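Side-chain contacts in putative Phosphate (Eubacterium rectale, PDB 3DAO), which probably hydrolyses phosphate esters as a phosphatase of the haloacid dehalogenase-like hydrolase family: residues 26-30 with 31-35; 45-48 with 49-53; 182-185 with 186-190. All blocks are in the same frame, centred on the assembly; numbering follows the deposited sequence.

How the contacts relate
All three contacts join neighbours in sequence, but they lie in different parts of the chain. Contact 1 is the loop that leaves strand 23-26 and holds the DxDxT sequence expected of the active site in haloacid dehalogenase-like hydrolases. Contact 2 follows it along the chain, on helix 42-53, which returns the chain to strand 57-61; the centres of contacts 1 and 2 are about 18 Å apart and their nearest atoms about 6 Å. Contact 3 belongs to the region built on the second sheet, across the chain's centre from both. Its centre is about 32 Å from that of contact 1 and about 46 Å from that of contact 2, far from the probable catalytic loop.

Contact 1: 26-30 with 31-35; sequences TDIDG and TLVKD
The hydroxyl of T31 donates to D27 OD1 across a tight loop, OG1 to OD1 2.6 Å, arriving from above the carboxylate plane rather than within it. D27 CG lies between the backbone N and the carbonyl carbon (chi1 55°), which brings OD1 to that hydroxyl. D27 and T31, with D29 between them, match the DxDxT signature of haloacid dehalogenase-like hydrolases, in which the first aspartate is usually the nucleophile and the second the general acid/base. The other oxygen of D27, OD2, is held by K212 in a salt bridge. With an alanine here the carboxylate is gone, and the T31 hydroxyl and K212 would probably lose the partner they share.

The backbone is knit around the carbonyl of I28, whose oxygen accepts three amides: L32 N at 2.8 Å, T31 N at 3.0 Å and V33 N at 3.3 Å. In return V33 O takes the amide of G30 at 2.8 Å. G30 suits its place because, at phi 89°, a side chain would press on the preceding carbonyl. D29 OD1 finds its partners outside the turn, in G36 N and R64. T26 OG1 bonds to D27 O at 2.7 Å, while its methyl meets L32 tip to tip. I28 and V33 lie side by side, CG2 to CG2 3.8 Å. Beyond them, I28 packs on strand 57-61 and helix 66-72, and T31 and L32 rest on V275 of helix 274-281.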
loop_
_atom_site.group_PDB
_atom_site.type_symbol
_atom_site.label_atom_id
_atom_site.label_comp_id
_atom_site.label_asym_id
_atom_site.label_seq_id
_atom_site.Cartn_x
_atom_site.Cartn_y
_atom_site.Cartn_z
ATOM N N THR A 26 -6.855 7.391 -5.371
ATOM C CA THR A 26 -6.094 6.788 -6.443
ATOM C C THR A 26 -4.844 6.108 -5.942
ATOM O O THR A 26 -4.225 6.576 -4.970
ATOM C CB THR A 26 -5.695 7.831 -7.534
ATOM O OG1 THR A 26 -5.015 7.168 -8.607
ATOM C CG2 THR A 26 -4.766 8.929 -6.988
ATOM N N ASP A 27 -4.515 4.948 -6.541
ATOM C CA ASP A 27 -3.189 4.387 -6.284
ATOM C C ASP A 27 -2.225 5.086 -7.248
ATOM O O ASP A 27 -2.608 5.990 -7.999
ATOM C CB ASP A 27 -3.051 2.835 -6.177
ATOM C CG ASP A 27 -3.574 2.073 -7.357
ATOM O OD1 ASP A 27 -3.922 2.700 -8.370
ATOM O OD2 ASP A 27 -3.598 0.803 -7.262
ATOM N N ILE A 28 -0.976 4.679 -7.192
ATOM C CA ILE A 28 0.065 5.375 -7.883
ATOM C C ILE A 28 0.755 4.574 -8.954
ATOM O O ILE A 28 0.790 4.951 -10.141
ATOM C CB ILE A 28 1.139 5.813 -6.836
ATOM C CG1 ILE A 28 0.484 6.705 -5.762
ATOM C CG2 ILE A 28 2.328 6.501 -7.505
ATOM C CD1 ILE A 28 1.396 7.087 -4.612
ATOM N N ASP A 29 1.330 3.477 -8.506
ATOM C CA ASP A 29 2.195 2.665 -9.364
ATOM C C ASP A 29 1.479 1.878 -10.436
ATOM O O ASP A 29 0.740 0.921 -10.185
ATOM C CB ASP A 29 3.098 1.792 -8.522
ATOM C CG ASP A 29 4.088 2.612 -7.700
ATOM O OD1 ASP A 29 4.929 3.336 -8.271
ATOM O OD2 ASP A 29 4.053 2.486 -6.465
ATOM N N GLY A 30 1.711 2.334 -11.653
ATOM C CA GLY A 30 1.092 1.747 -12.828
ATOM C C GLY A 30 -0.232 2.401 -13.109
ATOM O O GLY A 30 -0.916 2.038 -14.047
ATOM N N THR A 31 -0.589 3.379 -12.282
ATOM C CA THR A 31 -1.871 4.104 -12.441
ATOM C C THR A 31 -1.623 5.535 -12.889
ATOM O O THR A 31 -2.169 5.978 -13.894
ATOM C CB THR A 31 -2.684 4.102 -11.130
ATOM O OG1 THR A 31 -3.076 2.747 -10.830
ATOM C CG2 THR A 31 -3.925 4.930 -11.226
ATOM N N LEU A 32 -0.807 6.248 -12.113
ATOM C CA LEU A 32 -0.414 7.634 -12.433
ATOM C C LEU A 32 0.951 7.705 -13.068
ATOM O O LEU A 32 1.235 8.578 -13.885
ATOM C CB LEU A 32 -0.362 8.492 -11.158
ATOM C CG LEU A 32 -1.658 8.558 -10.315
ATOM C CD1 LEU A 32 -1.438 9.421 -9.046
ATOM C CD2 LEU A 32 -2.871 9.000 -11.075
ATOM N N VAL A 33 1.808 6.789 -12.673
ATOM C CA VAL A 33 3.197 6.783 -13.129
ATOM C C VAL A 33 3.753 5.388 -13.226
ATOM O O VAL A 33 3.223 4.458 -12.665
ATOM C CB VAL A 33 4.113 7.543 -12.145
ATOM C CG1 VAL A 33 3.606 8.993 -11.960
ATOM C CG2 VAL A 33 4.163 6.820 -10.774
ATOM N N LYS A 34 4.861 5.288 -13.927
ATOM C CA LYS A 34 5.591 4.027 -14.036
ATOM C C LYS A 34 5.957 3.563 -12.639
ATOM O O LYS A 34 6.346 4.344 -11.786
ATOM C CB LYS A 34 6.854 4.209 -14.870
ATOM C CG LYS A 34 7.557 2.904 -15.183
ATOM C CD LYS A 34 8.742 3.134 -16.102
ATOM C CE LYS A 34 9.533 1.836 -16.288
ATOM N NZ LYS A 34 10.718 2.033 -17.176
ATOM N N ASP A 35 5.845 2.270 -12.414
ATOM C CA ASP A 35 6.138 1.703 -11.092
ATOM C C ASP A 35 7.447 2.240 -10.555
ATOM O O ASP A 35 8.480 2.234 -11.236
ATOM C CB ASP A 35 6.185 0.162 -11.107
ATOM C CG ASP A 35 4.833 -0.469 -11.373
ATOM O OD1 ASP A 35 3.822 -0.038 -10.782
ATOM O OD2 ASP A 35 4.792 -1.430 -12.165
#

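Contact 2: 45-48 with 49-53; sequences MSVI and DRLID
I48 and I52, one helical turn apart, form the closer of two apolar pairs, with I48 CG2 3.7 Å from I52 CD1. I52 CG1 stands anti to its own carbonyl carbon (chi1 -69°), which lays it over the preceding turn, 3.2 Å from I48 O, and carries CD1 on to the I48 methyl. Isoleucines fit here: I48 is buried, I52 partly so, and both side chains reach F58 of strand 57-61. V47 and L51 run alongside each other more loosely, V47 CG1 to L51 CD1 being 4.2 Å; both lean on L279 of helix 274-281.

Beneath these side chains runs the regular i to i+4 bonding of an alpha helix, with I52 N donating to I48 O at 2.8 Å and L51 N to V47 O at 2.9 Å. This helix, 42-53, is the connection of a beta-alpha-beta unit between the parallel strands 23-26 and 57-61, so its apolar face is turned to the sheet and to the neighbouring helix.

The outer side is held by charge and water instead. S46 OG and R50 meet through a water that lies 2.6 Å from S46 OG and accepts from R50 NH1 at 3.2 Å. A bend in the arginine chain, chi3 77°, helps bring the guanidinium round to that water, while its CG lies against S46 O. Serine suits this exposed site because its hydroxyl can bind the water, with R50 CD 4.0 Å from S46 OG. Further round, D49 and D53 both send OD1 to K79 in salt bridges, a spacing that places two carboxylates on the same stripe of the helix.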
loop_
_atom_site.group_PDB
_atom_site.type_symbol
_atom_site.label_atom_id
_atom_site.label_comp_id
_atom_site.label_asym_id
_atom_site.label_seq_id
_atom_site.Cartn_x
_atom_site.Cartn_y
_atom_site.Cartn_z
HETATM N N MSE A 45 -0.671 18.021 -10.422
HETATM C CA MSE A 45 -0.693 18.759 -9.154
HETATM C C MSE A 45 -1.673 19.901 -9.271
HETATM O O MSE A 45 -2.407 20.189 -8.358
HETATM C CB MSE A 45 0.685 19.306 -8.766
HETATM C CG MSE A 45 1.822 18.319 -8.696
HETATM SE SE MSE A 45 1.540 16.923 -7.382
HETATM C CE MSE A 45 1.039 15.477 -8.600
ATOM N N SER A 46 -1.696 20.549 -10.437
ATOM C CA SER A 46 -2.586 21.706 -10.639
ATOM C C SER A 46 -4.042 21.321 -10.630
ATOM O O SER A 46 -4.892 21.945 -10.003
ATOM C CB SER A 46 -2.231 22.421 -11.952
ATOM O OG SER A 46 -3.171 23.459 -12.218
ATOM N N VAL A 47 -4.332 20.231 -11.336
ATOM C CA VAL A 47 -5.714 19.757 -11.446
ATOM C C VAL A 47 -6.230 19.271 -10.089
ATOM O O VAL A 47 -7.314 19.640 -9.654
ATOM C CB VAL A 47 -5.836 18.675 -12.563
ATOM C CG1 VAL A 47 -7.182 17.999 -12.521
ATOM C CG2 VAL A 47 -5.566 19.308 -13.956
ATOM N N ILE A 48 -5.416 18.494 -9.384
ATOM C CA ILE A 48 -5.823 17.973 -8.070
ATOM C C ILE A 48 -6.062 19.131 -7.094
ATOM O O ILE A 48 -7.031 19.160 -6.339
ATOM C CB ILE A 48 -4.777 16.935 -7.528
ATOM C CG1 ILE A 48 -4.794 15.667 -8.390
ATOM C CG2 ILE A 48 -5.003 16.653 -6.075
ATOM C CD1 ILE A 48 -3.610 14.725 -8.139
ATOM N N ASP A 49 -5.203 20.133 -7.183
ATOM C CA ASP A 49 -5.295 21.301 -6.299
ATOM C C ASP A 49 -6.632 21.980 -6.558
ATOM O O ASP A 49 -7.381 22.328 -5.631
ATOM C CB ASP A 49 -4.127 22.274 -6.557
ATOM C CG ASP A 49 -4.055 23.365 -5.527
ATOM O OD1 ASP A 49 -4.051 23.063 -4.335
ATOM O OD2 ASP A 49 -4.070 24.537 -5.909
ATOM N N ARG A 50 -6.976 22.054 -7.838
ATOM C CA ARG A 50 -8.234 22.696 -8.250
ATOM C C ARG A 50 -9.454 21.931 -7.763
ATOM O O ARG A 50 -10.435 22.498 -7.297
ATOM C CB ARG A 50 -8.278 22.882 -9.780
ATOM C CG ARG A 50 -7.339 23.975 -10.318
ATOM C CD ARG A 50 -7.126 23.868 -11.823
ATOM N NE ARG A 50 -8.314 24.398 -12.454
ATOM C CZ ARG A 50 -8.688 24.185 -13.704
ATOM N NH1 ARG A 50 -7.975 23.425 -14.501
ATOM N NH2 ARG A 50 -9.820 24.733 -14.137
ATOM N N LEU A 51 -9.359 20.604 -7.837
ATOM C CA LEU A 51 -10.451 19.721 -7.383
ATOM C C LEU A 51 -10.601 19.850 -5.879
ATOM O O LEU A 51 -11.718 19.940 -5.344
ATOM C CB LEU A 51 -10.182 18.255 -7.790
ATOM C CG LEU A 51 -10.239 17.950 -9.295
ATOM C CD1 LEU A 51 -9.740 16.504 -9.578
ATOM C CD2 LEU A 51 -11.624 18.208 -9.892
ATOM N N ILE A 52 -9.478 19.932 -5.178
ATOM C CA ILE A 52 -9.541 20.043 -3.720
ATOM C C ILE A 52 -10.200 21.361 -3.292
ATOM O O ILE A 52 -11.041 21.402 -2.392
ATOM C CB ILE A 52 -8.179 19.883 -3.081
ATOM C CG1 ILE A 52 -7.746 18.429 -3.273
ATOM C CG2 ILE A 52 -8.266 20.234 -1.564
ATOM C CD1 ILE A 52 -6.254 18.133 -2.945
ATOM N N ASP A 53 -9.830 22.400 -4.009
ATOM C CA ASP A 53 -10.356 23.766 -3.814
ATOM C C ASP A 53 -11.863 23.811 -4.071
ATOM O O ASP A 53 -12.568 24.640 -3.508
ATOM C CB ASP A 53 -9.615 24.781 -4.702
ATOM C CG ASP A 53 -8.230 25.100 -4.173
ATOM O OD1 ASP A 53 -7.933 24.681 -3.044
ATOM O OD2 ASP A 53 -7.428 25.732 -4.893
HETATM O O HOH W 1 -4.831 23.164 -14.151
#

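Contact 3: 182-185 with 186-190; sequences TPVF and IPAWN
F185 carries its ring anti to the backbone N (chi1 -174°), while W189 turns its indole anti to its own carbonyl carbon (chi1 -64°), and the two aromatic groups meet one turn apart on the short helix 185-189. V184 occupies the N-cap position, and its carbonyl receives A188 N at 2.9 Å in the first i to i+4 bond of this helix. P187 suits the first turn, where a residue without an N-H costs no helical bond; its CD sits 3.0 Å from T182 O.

In one of its two conformers I186 brings CD1 near T182 OG1, whose polar partner is the carbonyl of E178 in the preceding helix. A188, partly exposed, lays its CB against V184 O.

F185 and W189 are both buried and pack on M113 of helix 104-117 and on L195 of strand 193-198, fastening the helix to the smaller sheet. The F185 ring and the five-membered ring of W189 are inclined at 49°. W189 CD1 lies over the centre of the F185 ring, 3.6 Å above its plane, and the same carbon is 3.1 Å from F185 O, which sits at the indole edge.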
loop_
_atom_site.group_PDB
_atom_site.type_symbol
_atom_site.label_atom_id
_atom_site.label_comp_id
_atom_site.label_asym_id
_atom_site.label_seq_id
_atom_site.Cartn_x
_atom_site.Cartn_y
_atom_site.Cartn_z
ATOM N N THR A 182 4.402 -22.856 2.623
ATOM C CA THR A 182 3.121 -23.560 2.459
ATOM C C THR A 182 2.802 -24.704 3.446
ATOM O O THR A 182 1.681 -24.776 3.956
ATOM C CB THR A 182 2.930 -24.017 1.021
ATOM O OG1 THR A 182 2.464 -22.885 0.270
ATOM C CG2 THR A 182 1.873 -25.139 0.926
ATOM N N PRO A 183 3.768 -25.568 3.734
ATOM C CA PRO A 183 3.427 -26.735 4.571
ATOM C C PRO A 183 2.961 -26.421 5.973
ATOM O O PRO A 183 2.107 -27.140 6.505
ATOM C CB PRO A 183 4.740 -27.493 4.638
ATOM C CG PRO A 183 5.434 -27.121 3.400
ATOM C CD PRO A 183 5.095 -25.709 3.125
ATOM N N VAL A 184 3.522 -25.373 6.570
ATOM C CA VAL A 184 3.175 -24.977 7.961
ATOM C C VAL A 184 2.893 -23.480 8.182
ATOM O O VAL A 184 1.907 -23.094 8.789
ATOM C CB VAL A 184 4.285 -25.384 8.950
ATOM C CG1 VAL A 184 3.980 -24.899 10.370
ATOM C CG2 VAL A 184 4.538 -26.927 8.928
ATOM N N PHE A 185 3.785 -22.624 7.703
ATOM C CA PHE A 185 3.653 -21.190 7.986
ATOM C C PHE A 185 2.332 -20.553 7.547
ATOM O O PHE A 185 1.645 -19.904 8.353
ATOM C CB PHE A 185 4.810 -20.388 7.363
ATOM C CG PHE A 185 4.805 -18.941 7.736
ATOM C CD1 PHE A 185 4.097 -18.021 6.973
ATOM C CD2 PHE A 185 5.513 -18.479 8.809
ATOM C CE1 PHE A 185 4.082 -16.681 7.301
ATOM C CE2 PHE A 185 5.484 -17.132 9.141
ATOM C CZ PHE A 185 4.767 -16.239 8.385
ATOM N N ILE A 186 1.980 -20.784 6.292
ATOM C CA ILE A 186 0.753 -20.216 5.734
ATOM C C ILE A 186 -0.484 -20.750 6.494
ATOM O O ILE A 186 -1.300 -19.954 6.986
ATOM C CB ILE A 186 0.686 -20.386 4.194
ATOM C CG1 ILE A 186 1.798 -19.529 3.555
ATOM C CG2 ILE A 186 -0.687 -19.988 3.656
ATOM C CD1 ILE A 186 1.938 -19.636 2.030
ATOM N N PRO A 187 -0.620 -22.074 6.633
ATOM C CA PRO A 187 -1.834 -22.442 7.390
ATOM C C PRO A 187 -1.818 -22.074 8.868
ATOM O O PRO A 187 -2.872 -21.919 9.483
ATOM C CB PRO A 187 -1.933 -23.946 7.193
ATOM C CG PRO A 187 -0.564 -24.411 6.784
ATOM C CD PRO A 187 -0.004 -23.248 5.984
ATOM N N ALA A 188 -0.633 -21.926 9.441
ATOM C CA ALA A 188 -0.535 -21.572 10.831
ATOM C C ALA A 188 -0.928 -20.131 11.103
ATOM O O ALA A 188 -1.275 -19.809 12.222
ATOM C CB ALA A 188 0.870 -21.861 11.399
ATOM N N TRP A 189 -0.903 -19.283 10.084
ATOM C CA TRP A 189 -1.118 -17.850 10.324
ATOM C C TRP A 189 -2.216 -17.198 9.508
ATOM O O TRP A 189 -2.639 -16.101 9.819
ATOM C CB TRP A 189 0.188 -17.035 10.119
ATOM C CG TRP A 189 1.249 -17.378 11.059
ATOM C CD1 TRP A 189 2.349 -18.117 10.801
ATOM C CD2 TRP A 189 1.296 -17.059 12.463
ATOM N NE1 TRP A 189 3.091 -18.254 11.936
ATOM C CE2 TRP A 189 2.478 -17.607 12.968
ATOM C CE3 TRP A 189 0.448 -16.361 13.337
ATOM C CZ2 TRP A 189 2.831 -17.522 14.301
ATOM C CZ3 TRP A 189 0.822 -16.258 14.660
ATOM C CH2 TRP A 189 1.992 -16.835 15.132
ATOM N N ASN A 190 -2.672 -17.883 8.477
ATOM C CA ASN A 190 -3.585 -17.259 7.518
ATOM C C ASN A 190 -4.982 -16.970 8.047
ATOM O O ASN A 190 -5.688 -16.166 7.467
ATOM C CB ASN A 190 -3.587 -17.978 6.182
ATOM C CG ASN A 190 -4.203 -19.324 6.238
ATOM O OD1 ASN A 190 -4.698 -19.766 7.282
ATOM N ND2 ASN A 190 -4.176 -20.015 5.096
#